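PDB 3ZH5: protein E from Haemophilus influenzae, which acts as a multifunctional adhesin, binding host epithelial cells and the host proteins vitronectin, laminin and plasminogen, and so supports serum resistance and immune evasion. Local coordinates for residues P39-F44 with I72-N77; L80-T85 with K104-S109; S14-L19 with Y26-S31; D45-L50 with S66-K71. All coordinates share one frame; numbering follows the deposited sequence.

Following the chain from its N terminus, interaction 3 comes first: 14-19 pairs with 26-31 and closes a beta hairpin. The chain then turns into strand 41-50, which pairs with strand 64-74 along two successive lengths. Interaction 4 (45-50 with 66-71) is nested inside the longer loop that interaction 1 (39-44 with 72-77) closes. Interaction 2 follows in series, laying 104-109 against strand 79-88. All four belong to one antiparallel sheet, with interactions 2 and 3 on opposite sides of the chain's centre. Side chains join them as well: Asp28 to Arg68 links interactions 3 and 4, Lys71 to Gln82 links 4 and 2, and His43 to Tyr70 links 1 and 4.

Interaction 1: P39-F44 with I72-N77; sequences PQIVHF and ILNCAN. With EDO (1,2-ethanediol), chain C.
Ile41-His43 and Ile72-Asn74 run antiparallel, with Val42 and Leu73 as the hydrogen-bonded pair: Val42 N gives to Leu73 O at 2.7 Å and Leu73 N returns to Val42 O. Past the strand ends the ladder gains one more rung, from Cys75 N to Gln40 O (2.9 Å).

On the face carrying Ile41, His43, Ile72 and Asn74, the side chains of His43 and Ile72 lie side by side and point the same way. Ile72 CG1 sits over the centre of the His43 ring, 3.7 Å from the centroid and only 6° off the normal, a CH-pi contact; CD1 continues over the same face to His43 CE1. The other branch of Ile72, CG2, meets Ile41 CG2 at 3.8 Å. At the ring edge His43 NE2 donates to O2 of a bound 1,2-ethanediol (2.7 Å), probably from the crystallisation liquor and also held by Asp35, while ND1 is bonded to Tyr70 OH. In this crystal both ring nitrogens are engaged, which should fix the ring's rotation. Asn74 OD1 accepts from Ala76 N at 3.1 Å, an Asx turn where the chain leaves the strand; the donor stands above the amide plane. Gln40 bends at chi2 (-70°), which turns CD toward Cys75; its OE1 lies 3.5 Å from Cys75 CB.

On the other face Leu73 CB meets the edge of the Phe44 ring. Val42, Phe44 and Leu73 there pack against helix 115-128, on Ile123, Ala120 and Cys124, and the Cys75-Cys124 disulfide ties the strand end to that helix. Strands 25-34 and 79-88 flank the pair in the sheet.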
loop_
_atom_site.group_PDB
_atom_site.type_symbol
_atom_site.label_atom_id
_atom_site.label_comp_id
_atom_site.label_asym_id
_atom_site.label_seq_id
_atom_site.Cartn_x
_atom_site.Cartn_y
_atom_site.Cartn_z
ATOM N N PRO A 39 -16.664 9.505 -8.486
ATOM C CA PRO A 39 -15.476 9.045 -9.207
ATOM C C PRO A 39 -14.214 9.610 -8.663
ATOM O O PRO A 39 -13.216 9.090 -9.092
ATOM C CB PRO A 39 -15.669 9.604 -10.618
ATOM C CG PRO A 39 -17.177 9.653 -10.752
ATOM C CD PRO A 39 -17.637 10.108 -9.412
ATOM N N GLN A 40 -14.249 10.615 -7.786
ATOM C CA GLN A 40 -13.015 11.185 -7.225
ATOM C C GLN A 40 -12.459 10.288 -6.119
ATOM O O GLN A 40 -11.332 10.474 -5.649
ATOM C CB GLN A 40 -13.281 12.609 -6.701
ATOM C CG GLN A 40 -13.296 13.702 -7.800
ATOM C CD GLN A 40 -11.896 13.960 -8.386
ATOM O OE1 GLN A 40 -11.270 13.050 -8.930
ATOM N NE2 GLN A 40 -11.394 15.194 -8.241
ATOM N N ILE A 41 -13.242 9.280 -5.720
ATOM C CA ILE A 41 -12.851 8.435 -4.616
ATOM C C ILE A 41 -12.263 7.142 -5.167
ATOM O O ILE A 41 -12.878 6.488 -5.994
ATOM C CB ILE A 41 -14.056 8.184 -3.659
ATOM C CG1 ILE A 41 -14.358 9.470 -2.887
ATOM C CG2 ILE A 41 -13.719 7.102 -2.639
ATOM C CD1 ILE A 41 -15.464 9.326 -1.872
ATOM N N VAL A 42 -11.024 6.803 -4.791
ATOM C CA VAL A 42 -10.404 5.612 -5.348
ATOM C C VAL A 42 -9.894 4.723 -4.274
ATOM O O VAL A 42 -9.167 5.178 -3.399
ATOM C CB VAL A 42 -9.199 5.973 -6.296
ATOM C CG1 VAL A 42 -8.664 4.734 -6.975
ATOM C CG2 VAL A 42 -9.617 7.008 -7.325
ATOM N N HIS A 43 -10.197 3.436 -4.394
ATOM C CA HIS A 43 -9.707 2.417 -3.467
ATOM C C HIS A 43 -8.522 1.684 -4.083
ATOM O O HIS A 43 -8.524 1.352 -5.290
ATOM C CB HIS A 43 -10.766 1.352 -3.120
ATOM C CG HIS A 43 -12.017 1.858 -2.451
ATOM N ND1 HIS A 43 -12.704 1.106 -1.540
ATOM C CD2 HIS A 43 -12.722 3.003 -2.600
ATOM C CE1 HIS A 43 -13.763 1.778 -1.111
ATOM N NE2 HIS A 43 -13.781 2.942 -1.731
ATOM N N PHE A 44 -7.504 1.403 -3.274
ATOM C CA PHE A 44 -6.327 0.667 -3.764
ATOM C C PHE A 44 -5.541 -0.011 -2.677
ATOM O O PHE A 44 -5.602 0.423 -1.537
ATOM C CB PHE A 44 -5.395 1.598 -4.549
ATOM C CG PHE A 44 -4.694 2.637 -3.719
ATOM C CD1 PHE A 44 -5.280 3.858 -3.460
ATOM C CD2 PHE A 44 -3.405 2.426 -3.279
ATOM C CE1 PHE A 44 -4.603 4.829 -2.730
ATOM C CE2 PHE A 44 -2.733 3.395 -2.540
ATOM C CZ PHE A 44 -3.349 4.592 -2.269
ATOM N N ILE A 72 -8.095 4.119 0.903
ATOM C CA ILE A 72 -9.098 4.825 0.173
ATOM C C ILE A 72 -8.638 6.255 0.086
ATOM O O ILE A 72 -8.361 6.925 1.120
ATOM C CB ILE A 72 -10.495 4.784 0.864
ATOM C CG1 ILE A 72 -10.997 3.343 0.998
ATOM C CG2 ILE A 72 -11.463 5.678 0.109
ATOM C CD1 ILE A 72 -12.210 3.158 1.879
ATOM N N LEU A 73 -8.539 6.709 -1.162
ATOM C CA LEU A 73 -8.144 8.069 -1.480
ATOM C C LEU A 73 -9.283 8.909 -2.027
ATOM O O LEU A 73 -9.957 8.520 -2.979
ATOM C CB LEU A 73 -6.957 8.040 -2.480
ATOM C CG LEU A 73 -6.536 9.367 -3.099
ATOM C CD1 LEU A 73 -5.842 10.182 -2.017
ATOM C CD2 LEU A 73 -5.585 9.111 -4.307
ATOM N N ASN A 74 -9.453 10.103 -1.471
ATOM C CA ASN A 74 -10.279 11.124 -2.080
ATOM C C ASN A 74 -9.437 12.167 -2.855
ATOM O O ASN A 74 -8.730 12.967 -2.255
ATOM C CB ASN A 74 -11.122 11.803 -1.013
ATOM C CG ASN A 74 -12.159 12.722 -1.602
ATOM O OD1 ASN A 74 -12.222 12.909 -2.820
ATOM N ND2 ASN A 74 -13.013 13.260 -0.757
ATOM N N CYS A 75 -9.529 12.154 -4.178
ATOM C CA CYS A 75 -8.700 13.002 -5.039
ATOM C C CYS A 75 -9.073 14.469 -4.945
ATOM O O CYS A 75 -8.299 15.329 -5.362
ATOM C CB CYS A 75 -8.762 12.547 -6.516
ATOM S SG CYS A 75 -7.963 10.981 -6.759
ATOM N N ALA A 76 -10.249 14.775 -4.412
ATOM C CA ALA A 76 -10.691 16.173 -4.331
ATOM C C ALA A 76 -10.022 16.935 -3.151
ATOM O O ALA A 76 -9.840 18.150 -3.203
ATOM C CB ALA A 76 -12.202 16.236 -4.205
ATOM N N ASN A 77 -9.687 16.230 -2.084
ATOM C CA ASN A 77 -9.085 16.883 -0.909
ATOM C C ASN A 77 -7.861 16.150 -0.404
ATOM O O ASN A 77 -7.293 16.522 0.623
ATOM C CB ASN A 77 -10.124 17.050 0.204
ATOM C CG ASN A 77 -10.786 15.732 0.611
ATOM O OD1 ASN A 77 -10.297 14.638 0.303
ATOM N ND2 ASN A 77 -11.897 15.839 1.335
HETATM C C1 EDO C . -15.910 5.596 0.590
HETATM O O1 EDO C . -16.181 6.856 1.231
HETATM C C2 EDO C . -16.548 5.553 -0.800
HETATM O O2 EDO C . -15.837 4.661 -1.691
#

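Interaction 2: L80-T85 with K104-S109; sequences LTQVRT and KKHTLS
Leu80 opens the pairing with Leu108: its N donates to Leu108 O, its O accepts from Leu108 N at 2.8 Å, and its CB lies loosely against Leu108 CD1. Thr81 faces Thr107 in a non-hydrogen-bonded pair whose CA atoms are 4.0 Å apart. Both threonines set OG1 beside the backbone N (chi1 -53° and -65°), and the two hydroxyls meet at 2.7 Å between Thr81 OG1 and Thr107 OG1, a hydrogen bond that either could donate. Gln82 N then binds His106 O at 2.8 Å, almost in line with the carbonyl, while the return bond from His106 N to Gln82 O is weak. Gln82 CB lies over one face of the His106 ring, offset toward its rim, 3.9 Å from the centroid: a CH-pi contact. Beyond it, a water accepts from Gln82 NE2 and donates to Lys104 O, and OE1 takes a bond from Lys71 NZ. The backbone O of Val83 receives Lys105 NZ at 2.7 Å, in the carbonyl plane, a side-chain bond that extends the contact past the last, weak backbone bond. On its other side strand 79-88 is paired with strand 64-74; Leu80 packs on Leu73, Val83 on Ile72, and strand 106-109 forms an outer, largely exposed strand.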
loop_
_atom_site.group_PDB
_atom_site.type_symbol
_atom_site.label_atom_id
_atom_site.label_comp_id
_atom_site.label_asym_id
_atom_site.label_seq_id
_atom_site.Cartn_x
_atom_site.Cartn_y
_atom_site.Cartn_z
ATOM N N LEU A 80 -6.712 10.413 2.735
ATOM C CA LEU A 80 -6.283 9.041 2.514
ATOM C C LEU A 80 -6.631 8.281 3.769
ATOM O O LEU A 80 -6.130 8.614 4.849
ATOM C CB LEU A 80 -4.759 8.943 2.347
ATOM C CG LEU A 80 -4.286 7.541 1.930
ATOM C CD1 LEU A 80 -4.742 7.247 0.525
ATOM C CD2 LEU A 80 -2.809 7.409 1.919
ATOM N N THR A 81 -7.509 7.289 3.644
ATOM C CA THR A 81 -7.884 6.431 4.772
ATOM C C THR A 81 -7.161 5.097 4.718
ATOM O O THR A 81 -7.104 4.426 3.660
ATOM C CB THR A 81 -9.400 6.210 4.721
ATOM O OG1 THR A 81 -10.048 7.493 4.663
ATOM C CG2 THR A 81 -9.890 5.363 5.878
ATOM N N GLN A 82 -6.570 4.726 5.841
ATOM C CA GLN A 82 -5.999 3.395 6.056
ATOM C C GLN A 82 -7.117 2.531 6.590
ATOM O O GLN A 82 -7.673 2.832 7.663
ATOM C CB GLN A 82 -4.837 3.449 7.046
ATOM C CG GLN A 82 -4.366 2.112 7.652
ATOM C CD GLN A 82 -3.855 1.067 6.699
ATOM O OE1 GLN A 82 -3.336 1.364 5.614
ATOM N NE2 GLN A 82 -3.951 -0.186 7.126
ATOM N N VAL A 83 -7.424 1.453 5.866
ATOM C CA VAL A 83 -8.571 0.595 6.209
ATOM C C VAL A 83 -8.151 -0.706 6.863
ATOM O O VAL A 83 -8.779 -1.165 7.829
ATOM C CB VAL A 83 -9.398 0.273 4.940
ATOM C CG1 VAL A 83 -10.449 -0.797 5.212
ATOM C CG2 VAL A 83 -10.015 1.562 4.443
ATOM N N ARG A 84 -7.133 -1.346 6.325
ATOM C CA ARG A 84 -6.681 -2.601 6.922
ATOM C C ARG A 84 -5.308 -3.005 6.442
ATOM O O ARG A 84 -4.781 -2.486 5.422
ATOM C CB ARG A 84 -7.666 -3.739 6.718
ATOM C CG ARG A 84 -7.617 -4.391 5.377
ATOM C CD ARG A 84 -8.465 -5.646 5.300
ATOM N NE ARG A 84 -7.816 -6.810 5.922
ATOM C CZ ARG A 84 -8.288 -7.491 6.967
ATOM N NH1 ARG A 84 -9.444 -7.157 7.535
ATOM N NH2 ARG A 84 -7.614 -8.539 7.444
ATOM N N THR A 85 -4.724 -3.907 7.235
ATOM C CA THR A 85 -3.377 -4.386 7.034
ATOM C C THR A 85 -3.331 -5.887 7.095
ATOM O O THR A 85 -3.892 -6.495 7.994
ATOM C CB THR A 85 -2.439 -3.854 8.122
ATOM O OG1 THR A 85 -2.359 -2.430 8.017
ATOM C CG2 THR A 85 -1.069 -4.450 7.959
ATOM N N LYS A 104 -6.337 -0.985 12.997
ATOM C CA LYS A 104 -6.262 0.416 13.362
ATOM C C LYS A 104 -6.476 1.232 12.134
ATOM O O LYS A 104 -5.788 1.040 11.139
ATOM C CB LYS A 104 -4.909 0.736 13.989
ATOM C CG LYS A 104 -4.892 0.546 15.498
ATOM C CD LYS A 104 -5.865 1.537 16.168
ATOM C CE LYS A 104 -6.876 0.835 17.073
ATOM N NZ LYS A 104 -6.283 0.428 18.390
ATOM N N LYS A 105 -7.464 2.112 12.176
ATOM C CA LYS A 105 -7.890 2.843 11.002
ATOM C C LYS A 105 -7.635 4.321 11.288
ATOM O O LYS A 105 -7.636 4.777 12.441
ATOM C CB LYS A 105 -9.415 2.588 10.633
ATOM C CG LYS A 105 -9.785 1.139 10.364
ATOM C CD LYS A 105 -11.363 0.904 10.512
ATOM C CE LYS A 105 -11.746 -0.584 10.519
ATOM N NZ LYS A 105 -11.029 -1.293 9.343
ATOM N N HIS A 106 -7.330 5.077 10.242
ATOM C CA HIS A 106 -7.254 6.520 10.367
ATOM C C HIS A 106 -7.302 7.120 8.986
ATOM O O HIS A 106 -7.006 6.443 8.027
ATOM C CB HIS A 106 -5.911 6.896 11.046
ATOM C CG HIS A 106 -4.686 6.389 10.336
ATOM N ND1 HIS A 106 -4.142 7.033 9.240
ATOM C CD2 HIS A 106 -3.902 5.308 10.552
ATOM C CE1 HIS A 106 -3.084 6.373 8.824
ATOM N NE2 HIS A 106 -2.901 5.326 9.601
ATOM N N THR A 107 -7.705 8.379 8.923
ATOM C CA THR A 107 -7.649 9.177 7.723
ATOM C C THR A 107 -6.660 10.337 7.915
ATOM O O THR A 107 -6.663 11.006 8.983
ATOM C CB THR A 107 -9.011 9.683 7.449
ATOM O OG1 THR A 107 -9.821 8.527 7.174
ATOM C CG2 THR A 107 -9.059 10.683 6.298
ATOM N N LEU A 108 -5.769 10.516 6.922
ATOM C CA LEU A 108 -4.873 11.686 6.908
ATOM C C LEU A 108 -5.279 12.661 5.828
ATOM O O LEU A 108 -5.939 12.300 4.872
ATOM C CB LEU A 108 -3.441 11.292 6.540
ATOM C CG LEU A 108 -2.778 10.113 7.207
ATOM C CD1 LEU A 108 -2.617 9.054 6.164
ATOM C CD2 LEU A 108 -1.430 10.543 7.782
ATOM N N SER A 109 -4.807 13.894 5.942
ATOM C CA SER A 109 -4.860 14.824 4.851
ATOM C C SER A 109 -3.389 14.895 4.375
ATOM O O SER A 109 -2.544 15.345 5.106
ATOM C CB SER A 109 -5.351 16.163 5.357
ATOM O OG SER A 109 -5.489 17.093 4.314
HETATM O O HOH W 1 -5.280 -0.908 9.693
#

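Interaction 3: S14-L19 with Y26-S31; sequences SGYIRL and YIDSES
Tyr16 and Tyr26 project from the same face of the hairpin and cross at about a right angle, with Tyr16 CB 3.9 Å from Tyr26 CD2 and Tyr26 CB in the plane of the Tyr16 ring at its edge. The Tyr16 ring also stacks on the carboxylate of Asp28, their planes 20° apart; Asp28 OD1 lies over the ring toward the rim. That carboxylate works in several directions: OD2 makes a salt bridge with Arg68, and Asp28 OD1 accepts from Glu30 N at 3.1 Å, an Asx turn.

Arg18 runs beside Tyr26, both pointing the same way. Its CG is anti to the backbone N (chi1 174°), and the bend at chi3 (-85°) turns NE back toward the tyrosine. Arg18 NH2 donates to Tyr26 OH at 3.0 Å, the hydroxyl tilted from the guanidinium plane, and also binds Thr10 O, while NE binds Val23 O.

On the other face Ile17 CB meets Ile27 CB at 4.1 Å, within a hydrogen-bonded pair. The Leu19 side chain crosses that of Ile27 at about a right angle, CD2 against CD1. A type I turn runs from Asp28 to Ser31, where the chain turns a corner.

Trp92 meets both tyrosines. Leu19 and Ile27 pack on Ala119 of helix 115-128, and strand 41-50 pairs with the far edge of 26-28.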
loop_
_atom_site.group_PDB
_atom_site.type_symbol
_atom_site.label_atom_id
_atom_site.label_comp_id
_atom_site.label_asym_id
_atom_site.label_seq_id
_atom_site.Cartn_x
_atom_site.Cartn_y
_atom_site.Cartn_z
ATOM N N SER A 14 4.889 -6.751 -12.728
ATOM C CA SER A 14 3.959 -6.048 -13.607
ATOM C C SER A 14 2.715 -5.565 -12.864
ATOM O O SER A 14 2.083 -6.300 -12.090
ATOM C CB SER A 14 3.590 -6.934 -14.819
ATOM O OG SER A 14 2.183 -7.034 -14.975
ATOM N N GLY A 15 2.371 -4.309 -13.119
ATOM C CA GLY A 15 1.265 -3.646 -12.480
ATOM C C GLY A 15 1.572 -2.931 -11.173
ATOM O O GLY A 15 0.723 -2.211 -10.657
ATOM N N TYR A 16 2.757 -3.128 -10.612
ATOM C CA TYR A 16 3.104 -2.451 -9.357
ATOM C C TYR A 16 3.826 -1.164 -9.713
ATOM O O TYR A 16 4.679 -1.143 -10.579
ATOM C CB TYR A 16 3.971 -3.344 -8.469
ATOM C CG TYR A 16 3.163 -4.458 -7.858
ATOM C CD1 TYR A 16 2.760 -5.545 -8.623
ATOM C CD2 TYR A 16 2.780 -4.407 -6.521
ATOM C CE1 TYR A 16 1.988 -6.562 -8.072
ATOM C CE2 TYR A 16 2.003 -5.414 -5.959
ATOM C CZ TYR A 16 1.613 -6.491 -6.737
ATOM O OH TYR A 16 0.849 -7.501 -6.191
ATOM N N ILE A 17 3.442 -0.092 -9.054
ATOM C CA ILE A 17 3.937 1.204 -9.326
ATOM C C ILE A 17 4.816 1.587 -8.126
ATOM O O ILE A 17 4.339 1.682 -6.994
ATOM C CB ILE A 17 2.835 2.219 -9.480
ATOM C CG1 ILE A 17 1.803 1.794 -10.557
ATOM C CG2 ILE A 17 3.440 3.581 -9.817
ATOM C CD1 ILE A 17 0.692 2.809 -10.707
ATOM N N ARG A 18 6.091 1.817 -8.370
ATOM C CA ARG A 18 7.012 2.134 -7.285
ATOM C C ARG A 18 6.907 3.609 -6.936
ATOM O O ARG A 18 6.763 4.462 -7.802
ATOM C CB ARG A 18 8.436 1.750 -7.705
ATOM C CG ARG A 18 9.539 2.138 -6.770
ATOM C CD ARG A 18 10.862 1.693 -7.410
ATOM N NE ARG A 18 11.149 0.299 -7.111
ATOM C CZ ARG A 18 11.798 -0.534 -7.911
ATOM N NH1 ARG A 18 12.236 -0.133 -9.098
ATOM N NH2 ARG A 18 11.998 -1.788 -7.523
ATOM N N LEU A 19 6.926 3.927 -5.647
ATOM C CA LEU A 19 6.762 5.310 -5.254
ATOM C C LEU A 19 8.082 5.970 -4.988
ATOM O O LEU A 19 9.082 5.327 -4.690
ATOM C CB LEU A 19 5.904 5.413 -3.982
ATOM C CG LEU A 19 4.536 4.797 -4.271
ATOM C CD1 LEU A 19 3.571 4.943 -3.130
ATOM C CD2 LEU A 19 3.947 5.406 -5.567
ATOM N N TYR A 26 4.897 0.255 -3.005
ATOM C CA TYR A 26 4.251 0.214 -4.324
ATOM C C TYR A 26 2.725 0.386 -4.249
ATOM O O TYR A 26 2.097 0.131 -3.219
ATOM C CB TYR A 26 4.475 -1.154 -4.987
ATOM C CG TYR A 26 5.903 -1.579 -5.147
ATOM C CD1 TYR A 26 6.601 -2.176 -4.095
ATOM C CD2 TYR A 26 6.566 -1.399 -6.361
ATOM C CE1 TYR A 26 7.957 -2.575 -4.247
ATOM C CE2 TYR A 26 7.903 -1.798 -6.513
ATOM C CZ TYR A 26 8.572 -2.402 -5.466
ATOM O OH TYR A 26 9.915 -2.780 -5.635
ATOM N N ILE A 27 2.138 0.824 -5.348
ATOM C CA ILE A 27 0.675 0.724 -5.543
ATOM C C ILE A 27 0.430 -0.529 -6.357
ATOM O O ILE A 27 1.126 -0.763 -7.334
ATOM C CB ILE A 27 0.143 1.881 -6.382
ATOM C CG1 ILE A 27 0.303 3.194 -5.627
ATOM C CG2 ILE A 27 -1.328 1.635 -6.822
ATOM C CD1 ILE A 27 0.230 4.360 -6.523
ATOM N N ASP A 28 -0.517 -1.365 -5.950
ATOM C CA ASP A 28 -0.825 -2.533 -6.739
ATOM C C ASP A 28 -1.891 -2.054 -7.699
ATOM O O ASP A 28 -3.055 -1.792 -7.317
ATOM C CB ASP A 28 -1.232 -3.709 -5.851
ATOM C CG ASP A 28 -1.860 -4.875 -6.627
ATOM O OD1 ASP A 28 -1.927 -4.836 -7.881
ATOM O OD2 ASP A 28 -2.245 -5.873 -5.959
ATOM N N SER A 29 -1.474 -1.905 -8.959
ATOM C CA SER A 29 -2.296 -1.252 -9.970
ATOM C C SER A 29 -3.588 -2.046 -10.215
ATOM O O SER A 29 -4.644 -1.471 -10.473
ATOM C CB SER A 29 -1.496 -1.091 -11.263
ATOM O OG SER A 29 -2.064 -0.101 -12.076
ATOM N N GLU A 30 -3.493 -3.359 -10.070
ATOM C CA GLU A 30 -4.595 -4.261 -10.384
ATOM C C GLU A 30 -5.729 -4.112 -9.376
ATOM O O GLU A 30 -6.907 -4.339 -9.716
ATOM C CB GLU A 30 -4.089 -5.707 -10.395
ATOM C CG GLU A 30 -5.091 -6.749 -10.893
ATOM C CD GLU A 30 -6.137 -7.110 -9.840
ATOM O OE1 GLU A 30 -5.910 -6.786 -8.647
ATOM O OE2 GLU A 30 -7.189 -7.697 -10.209
ATOM N N SER A 31 -5.362 -3.734 -8.156
ATOM C CA SER A 31 -6.301 -3.578 -7.039
ATOM C C SER A 31 -7.145 -2.302 -7.030
ATOM O O SER A 31 -8.068 -2.168 -6.200
ATOM C CB SER A 31 -5.491 -3.623 -5.730
ATOM O OG SER A 31 -4.855 -2.393 -5.449
#

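Interaction 4: D45-L50 with S66-K71; sequences DAVVNL and SVRQYK
The Arg68 guanidinium carries Val47 CG2 over the centre of one face, 3.6 Å above the plane, and Asp45 at its edge. There Arg68 NH1 donates to Asp45 OD2 at 2.9 Å in a salt bridge, with the carboxylate turned 65° from the guanidinium and OD2 using its anti lone pair. Arg68 CG is anti to the backbone N (chi1 -177°). Arg68 CD passes 3.3 Å from Asp45 OD2, and the bend at chi3 (-78°) then turns NE aside. Asp45 OD1 approaches Tyr70 CD2 at 4.0 Å. Further along the same face Asn49 OD1 rests against Ser66 CB at 3.4 Å and accepts a hydrogen bond from Trp92 N.

Behind these groups the strands are regular. Ala46 with Gln69 and Val48 with Val67 are hydrogen-bonded pairs, each with two bonds, and on their face Leu50 CD2 packs on Val67 CG2 at 3.9 Å.

Arg68 NH1 has a second salt bridge, to Asp28 OD2, and NE binds Gly93 O. A single nitrogen thus meets carboxylates from two neighbouring strands: the positive charge probably offsets the repulsion between Asp45 and Asp28 and would favour both remaining ionised, while the methyl of Val47 lies against the flat face. The salt bridges thereby link strands 25-34, 41-50 and 64-74 through side chains as well as backbone.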
loop_
_atom_site.group_PDB
_atom_site.type_symbol
_atom_site.label_atom_id
_atom_site.label_comp_id
_atom_site.label_asym_id
_atom_site.label_seq_id
_atom_site.Cartn_x
_atom_site.Cartn_y
_atom_site.Cartn_z
ATOM N N ASP A 45 -4.785 -1.062 -3.008
ATOM C CA ASP A 45 -3.788 -1.608 -2.073
ATOM C C ASP A 45 -2.411 -0.969 -2.224
ATOM O O ASP A 45 -1.886 -0.850 -3.308
ATOM C CB ASP A 45 -3.615 -3.110 -2.226
ATOM C CG ASP A 45 -4.846 -3.897 -1.816
ATOM O OD1 ASP A 45 -5.741 -3.338 -1.123
ATOM O OD2 ASP A 45 -4.894 -5.098 -2.158
ATOM N N ALA A 46 -1.820 -0.564 -1.112
ATOM C CA ALA A 46 -0.391 -0.254 -1.100
ATOM C C ALA A 46 0.286 -1.555 -0.696
ATOM O O ALA A 46 -0.250 -2.290 0.132
ATOM C CB ALA A 46 -0.101 0.842 -0.111
ATOM N N VAL A 47 1.476 -1.843 -1.251
ATOM C CA VAL A 47 2.171 -3.094 -0.939
ATOM C C VAL A 47 3.613 -2.750 -0.618
ATOM O O VAL A 47 4.245 -2.097 -1.415
ATOM C CB VAL A 47 2.141 -4.070 -2.110
ATOM C CG1 VAL A 47 3.064 -5.212 -1.877
ATOM C CG2 VAL A 47 0.699 -4.600 -2.289
ATOM N N VAL A 48 4.092 -3.160 0.548
ATOM C CA VAL A 48 5.474 -2.864 0.970
ATOM C C VAL A 48 6.275 -4.127 1.087
ATOM O O VAL A 48 5.910 -5.002 1.855
ATOM C CB VAL A 48 5.520 -2.183 2.349
ATOM C CG1 VAL A 48 6.930 -1.847 2.721
ATOM C CG2 VAL A 48 4.659 -0.930 2.355
ATOM N N ASN A 49 7.382 -4.228 0.345
ATOM C CA ASN A 49 8.306 -5.326 0.556
ATOM C C ASN A 49 9.263 -4.939 1.685
ATOM O O ASN A 49 9.892 -3.877 1.641
ATOM C CB ASN A 49 9.051 -5.661 -0.735
ATOM C CG ASN A 49 8.157 -6.257 -1.769
ATOM O OD1 ASN A 49 7.116 -6.828 -1.442
ATOM N ND2 ASN A 49 8.550 -6.154 -3.035
ATOM N N LEU A 50 9.349 -5.794 2.701
ATOM C CA LEU A 50 10.044 -5.472 3.949
ATOM C C LEU A 50 11.543 -5.710 3.901
ATOM O O LEU A 50 12.021 -6.562 3.156
ATOM C CB LEU A 50 9.475 -6.298 5.106
ATOM C CG LEU A 50 8.011 -6.063 5.454
ATOM C CD1 LEU A 50 7.583 -7.089 6.480
ATOM C CD2 LEU A 50 7.800 -4.657 5.957
ATOM N N SER A 66 6.148 -9.199 3.140
ATOM C CA SER A 66 5.518 -7.981 2.635
ATOM C C SER A 66 4.244 -7.666 3.410
ATOM O O SER A 66 3.752 -8.480 4.182
ATOM C CB SER A 66 5.226 -8.102 1.123
ATOM O OG SER A 66 4.218 -9.098 0.851
ATOM N N VAL A 67 3.747 -6.452 3.225
ATOM C CA VAL A 67 2.515 -6.010 3.839
ATOM C C VAL A 67 1.632 -5.465 2.748
ATOM O O VAL A 67 2.090 -4.769 1.867
ATOM C CB VAL A 67 2.793 -4.879 4.826
ATOM C CG1 VAL A 67 1.570 -4.608 5.672
ATOM C CG2 VAL A 67 3.961 -5.261 5.702
ATOM N N ARG A 68 0.348 -5.770 2.807
ATOM C CA ARG A 68 -0.601 -5.185 1.892
ATOM C C ARG A 68 -1.566 -4.333 2.713
ATOM O O ARG A 68 -2.151 -4.807 3.686
ATOM C CB ARG A 68 -1.327 -6.334 1.183
ATOM C CG ARG A 68 -2.332 -5.955 0.120
ATOM C CD ARG A 68 -2.797 -7.204 -0.629
ATOM N NE ARG A 68 -1.867 -7.740 -1.637
ATOM C CZ ARG A 68 -1.764 -7.277 -2.879
ATOM N NH1 ARG A 68 -2.498 -6.242 -3.268
ATOM N NH2 ARG A 68 -0.934 -7.835 -3.731
ATOM N N GLN A 69 -1.753 -3.079 2.325
ATOM C CA GLN A 69 -2.631 -2.190 3.069
ATOM C C GLN A 69 -3.681 -1.600 2.173
ATOM O O GLN A 69 -3.370 -0.991 1.157
ATOM C CB GLN A 69 -1.850 -1.064 3.695
ATOM C CG GLN A 69 -0.966 -1.558 4.805
ATOM C CD GLN A 69 -0.246 -0.447 5.502
ATOM O OE1 GLN A 69 0.399 0.394 4.877
ATOM N NE2 GLN A 69 -0.340 -0.445 6.809
ATOM N N TYR A 70 -4.924 -1.777 2.582
ATOM C CA TYR A 70 -6.062 -1.237 1.862
ATOM C C TYR A 70 -6.220 0.229 2.152
ATOM O O TYR A 70 -6.416 0.636 3.326
ATOM C CB TYR A 70 -7.296 -1.966 2.335
ATOM C CG TYR A 70 -8.549 -1.777 1.483
ATOM C CD1 TYR A 70 -9.081 -0.517 1.253
ATOM C CD2 TYR A 70 -9.183 -2.864 0.924
ATOM C CE1 TYR A 70 -10.231 -0.359 0.453
ATOM C CE2 TYR A 70 -10.312 -2.718 0.133
ATOM C CZ TYR A 70 -10.840 -1.461 -0.089
ATOM O OH TYR A 70 -11.988 -1.345 -0.909
ATOM N N LYS A 71 -6.143 1.031 1.108
ATOM C CA LYS A 71 -6.313 2.485 1.210
ATOM C C LYS A 71 -7.553 2.976 0.464
ATOM O O LYS A 71 -7.927 2.384 -0.546
ATOM C CB LYS A 71 -5.097 3.191 0.585
ATOM C CG LYS A 71 -3.775 2.732 1.161
ATOM C CD LYS A 71 -3.589 3.182 2.621
ATOM C CE LYS A 71 -2.107 3.084 2.983
ATOM N NZ LYS A 71 -1.847 3.270 4.412
#